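PDB 5DKV: ABC transporter substrate binding protein (Ribose) from Agrobacterium vitis, which probably serves as the sugar-binding component of an ABC transporter, and is seen here holding alpha-D-tagatopyranose. Local coordinates for residues D314-V317 against A318-I321; A139-N142 against V143-G146. One frame throughout, in Å; residues are numbered along the deposited sequence.

Contact 1 of 2, residues D314-V317 against A318-I321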
loop_
_atom_site.group_PDB
_atom_site.type_symbol
_atom_site.label_atom_id
_atom_site.label_comp_id
_atom_site.label_asym_id
_atom_site.label_seq_id
_atom_site.Cartn_x
_atom_site.Cartn_y
_atom_site.Cartn_z
ATOM N N ASP A 314 8.793 19.600 8.215
ATOM C CA ASP A 314 9.849 19.016 9.008
ATOM C C ASP A 314 10.687 18.138 8.059
ATOM O O ASP A 314 10.129 17.341 7.305
ATOM C CB ASP A 314 9.283 18.180 10.152
ATOM C CG ASP A 314 10.326 17.847 11.184
ATOM O OD1 ASP A 314 10.292 16.730 11.749
ATOM O OD2 ASP A 314 11.176 18.719 11.433
ATOM N N PRO A 315 12.018 18.297 8.062
ATOM C CA PRO A 315 12.776 17.507 7.071
ATOM C C PRO A 315 12.683 16.008 7.228
ATOM O O PRO A 315 12.624 15.289 6.224
ATOM C CB PRO A 315 14.230 17.961 7.292
ATOM C CG PRO A 315 14.214 18.859 8.538
ATOM C CD PRO A 315 12.821 19.367 8.666
ATOM N N ALA A 316 12.728 15.541 8.472
ATOM C CA ALA A 316 12.581 14.130 8.759
ATOM C C ALA A 316 11.244 13.600 8.243
ATOM O O ALA A 316 11.094 12.402 8.068
ATOM C CB ALA A 316 12.706 13.885 10.260
ATOM N N VAL A 317 10.272 14.491 8.030
ATOM C CA VAL A 317 8.929 14.075 7.579
ATOM C C VAL A 317 8.783 14.150 6.070
ATOM O O VAL A 317 8.306 13.197 5.446
ATOM C CB VAL A 317 7.819 14.948 8.248
ATOM C CG1 VAL A 317 6.462 14.569 7.747
ATOM C CG2 VAL A 317 7.870 14.787 9.750
ATOM N N ALA A 318 9.188 15.270 5.473
ATOM C CA ALA A 318 8.998 15.481 4.036
ATOM C C ALA A 318 9.717 14.439 3.178
ATOM O O ALA A 318 9.319 14.170 2.053
ATOM C CB ALA A 318 9.461 16.872 3.645
ATOM N N ARG A 319 10.774 13.866 3.722
ATOM C CA ARG A 319 11.523 12.836 3.011
ATOM C C ARG A 319 10.705 11.572 2.798
ATOM O O ARG A 319 11.119 10.697 2.029
ATOM C CB ARG A 319 12.785 12.493 3.772
ATOM C CG ARG A 319 12.535 11.895 5.133
ATOM C CD ARG A 319 13.833 11.853 5.935
ATOM N NE ARG A 319 13.667 11.241 7.255
ATOM C CZ ARG A 319 14.157 10.056 7.616
ATOM N NH1 ARG A 319 14.860 9.308 6.767
ATOM N NH2 ARG A 319 13.940 9.613 8.848
ATOM N N PHE A 320 9.558 11.460 3.479
ATOM C CA PHE A 320 8.677 10.281 3.332
ATOM C C PHE A 320 7.597 10.502 2.264
ATOM O O PHE A 320 6.854 9.568 1.897
ATOM C CB PHE A 320 8.029 9.917 4.669
ATOM C CG PHE A 320 8.989 9.294 5.638
ATOM C CD1 PHE A 320 9.305 7.949 5.527
ATOM C CD2 PHE A 320 9.604 10.051 6.624
ATOM C CE1 PHE A 320 10.195 7.370 6.395
ATOM C CE2 PHE A 320 10.507 9.470 7.509
ATOM C CZ PHE A 320 10.803 8.130 7.390
ATOM N N ILE A 321 7.510 11.718 1.743
ATOM C CA ILE A 321 6.612 11.961 0.628
ATOM C C ILE A 321 7.117 11.098 -0.542
ATOM O O ILE A 321 8.330 11.006 -0.793
ATOM C CB ILE A 321 6.538 13.458 0.265
ATOM C CG1 ILE A 321 5.915 14.228 1.429
ATOM C CG2 ILE A 321 5.726 13.642 -1.007
ATOM C CD1 ILE A 321 6.149 15.725 1.380
#

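Contact 2 of 2, residues A139-N142 against V143-G146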
loop_
_atom_site.group_PDB
_atom_site.type_symbol
_atom_site.label_atom_id
_atom_site.label_comp_id
_atom_site.label_asym_id
_atom_site.label_seq_id
_atom_site.Cartn_x
_atom_site.Cartn_y
_atom_site.Cartn_z
ATOM N N ALA A 139 5.754 -5.609 4.716
ATOM C CA ALA A 139 4.673 -4.660 4.447
ATOM C C ALA A 139 4.388 -3.788 5.642
ATOM O O ALA A 139 4.908 -4.042 6.730
ATOM C CB ALA A 139 3.420 -5.416 4.067
ATOM N N SER A 140 3.526 -2.791 5.481
ATOM C CA SER A 140 3.030 -2.059 6.653
ATOM C C SER A 140 2.151 -2.948 7.528
ATOM O O SER A 140 1.655 -3.970 7.075
ATOM C CB SER A 140 2.208 -0.842 6.238
ATOM O OG SER A 140 2.935 0.018 5.390
ATOM N N ASP A 141 1.938 -2.537 8.769
ATOM C CA ASP A 141 0.930 -3.142 9.608
ATOM C C ASP A 141 -0.397 -2.515 9.173
ATOM O O ASP A 141 -0.785 -1.468 9.691
ATOM C CB ASP A 141 1.212 -2.893 11.116
ATOM C CG ASP A 141 0.142 -3.500 12.045
ATOM O OD1 ASP A 141 -0.995 -3.822 11.607
ATOM O OD2 ASP A 141 0.431 -3.646 13.259
ATOM N N ASN A 142 -1.085 -3.110 8.204
ATOM C CA ASN A 142 -2.191 -2.399 7.577
ATOM C C ASN A 142 -3.456 -2.286 8.411
ATOM O O ASN A 142 -4.222 -1.323 8.264
ATOM C CB ASN A 142 -2.474 -3.044 6.234
ATOM C CG ASN A 142 -1.438 -2.658 5.227
ATOM O OD1 ASN A 142 -1.427 -1.532 4.771
ATOM N ND2 ASN A 142 -0.543 -3.580 4.900
ATOM N N VAL A 143 -3.661 -3.223 9.337
ATOM C CA VAL A 143 -4.765 -3.045 10.273
ATOM C C VAL A 143 -4.512 -1.822 11.156
ATOM O O VAL A 143 -5.421 -0.996 11.342
ATOM C CB VAL A 143 -4.981 -4.285 11.166
ATOM C CG1 VAL A 143 -6.036 -3.998 12.227
ATOM C CG2 VAL A 143 -5.402 -5.474 10.309
ATOM N N LEU A 144 -3.292 -1.708 11.692
ATOM C CA LEU A 144 -2.898 -0.536 12.463
ATOM C C LEU A 144 -3.078 0.726 11.656
ATOM O O LEU A 144 -3.527 1.732 12.188
ATOM C CB LEU A 144 -1.432 -0.644 12.947
ATOM C CG LEU A 144 -0.887 0.567 13.723
ATOM C CD1 LEU A 144 -1.641 0.805 15.033
ATOM C CD2 LEU A 144 0.610 0.395 13.999
ATOM N N GLY A 145 -2.701 0.684 10.381
ATOM C CA GLY A 145 -2.862 1.830 9.498
ATOM C C GLY A 145 -4.294 2.349 9.496
ATOM O O GLY A 145 -4.557 3.561 9.558
ATOM N N GLY A 146 -5.225 1.409 9.435
ATOM C CA GLY A 146 -6.640 1.735 9.493
ATOM C C GLY A 146 -7.072 2.337 10.821
ATOM O O GLY A 146 -7.897 3.262 10.874
HETATM O O HOH W 1 -2.028 -5.793 9.843
#

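Contact 1 of 2, residues D314-V317 against A318-I321
Arg319, the first residue after the short helix 315-318, turns its side chain back onto the carbonyls of Pro315 and Ala316. Arg319 CB lies 3.7 Å from Pro315 O. Arg319 CG sits between the backbone N and the carbonyl carbon (chi1 63°), which sends the chain back over the preceding turn. Arg319 CG is then 3.3 Å from Ala316 O. The chain runs extended from CG to NE, and CD passes both carbonyl oxygens. Arg319 NE donates to Ala316 O at 2.9 Å, with a bent N-H...O angle of 134° and the oxygen tilted out of the guanidinium plane. CZ and NH2 run on past that oxygen, the latter 4.1 Å from Ala316 O. This C-terminal helix and turn follow strand 299-307, against which Val317, Phe320 and Ile321 pack. At the helix start the N-cap residue Asp314 offers its O to Ala318 N (2.9 Å, nearly straight) and to Val317 N. Phe320 N bonds to Val317 O at 2.9 Å, and a type I turn runs from Ala318 to Ile321. The Phe320 ring meets Ala316 O and Val317 O with its edge. Phe320 CE2 also lies over one guanidinium face of Arg319, offset toward the rim. The same ring stacks on His275.

Contact 2 of 2, residues A139-N142 against V143-G146
Asp141 holds CG anti to its own N (chi1 179°), and this carries the carboxylate forward to the NH of Leu144. The two side chains cross at about a right angle. The result is an N-cap. Leu144 N donates to Asp141 OD1 at 3.1 Å, nearly straight at 168°. The donor comes from above the carboxylate plane. Leu144 CB packs against the same group, 3.4 Å from Asp141 CG. A water extends the cap: it donates to Asp141 OD1 (2.8 Å) and accepts from Val143 N (3.1 Å). OD1 thus takes two bonds, and the NH groups of Val143 and Leu144 are both satisfied, one through the water. The positive end of the helix dipole would probably help to stabilise the negative carboxylate. The regular helix bonds begin at once. Gly145 N donates to Asp141 O at 3.0 Å, in the carbonyl plane, and Gly146 N donates to Asn142 O at 3.1 Å. Asp141 is also the centre of an inverse gamma turn. This is a beta-to-alpha junction in a protein of the periplasmic sugar-binding family. Asn142 turns its side chain elsewhere: OD1 accepts from Arg178 NE, a residue of the sugar pocket. Ser140 OG bonds to Gln274 OE1, also of the pocket. The cap thus marks the passage from strand 137-140 to helix 142-156, with helix 173-186 against Asn142 and Val143 and strand 299-307 paired with Ala139.

Contact 2 precedes contact 1 in the chain. Their centres lie 20 Å apart and their nearest atoms about 10 Å, so the two do not touch. Both border strand 299-307. They also meet adjacent residues next to the pocket: Ser140 of contact 2 bonds to the pocket residue Gln274, and Phe320 of contact 1 stacks on His275. Their relation to the bound tagatopyranose differs. The side chain of Asn142 is about 5 Å from the sugar. The side chain of Ile321 is about 12 Å from the bound tagatopyranose. Contact 1 lies at the surface, and its centre is 18 Å from the centre of the chain. Contact 2 is partly buried, with its centre 9 Å from the centre of the chain.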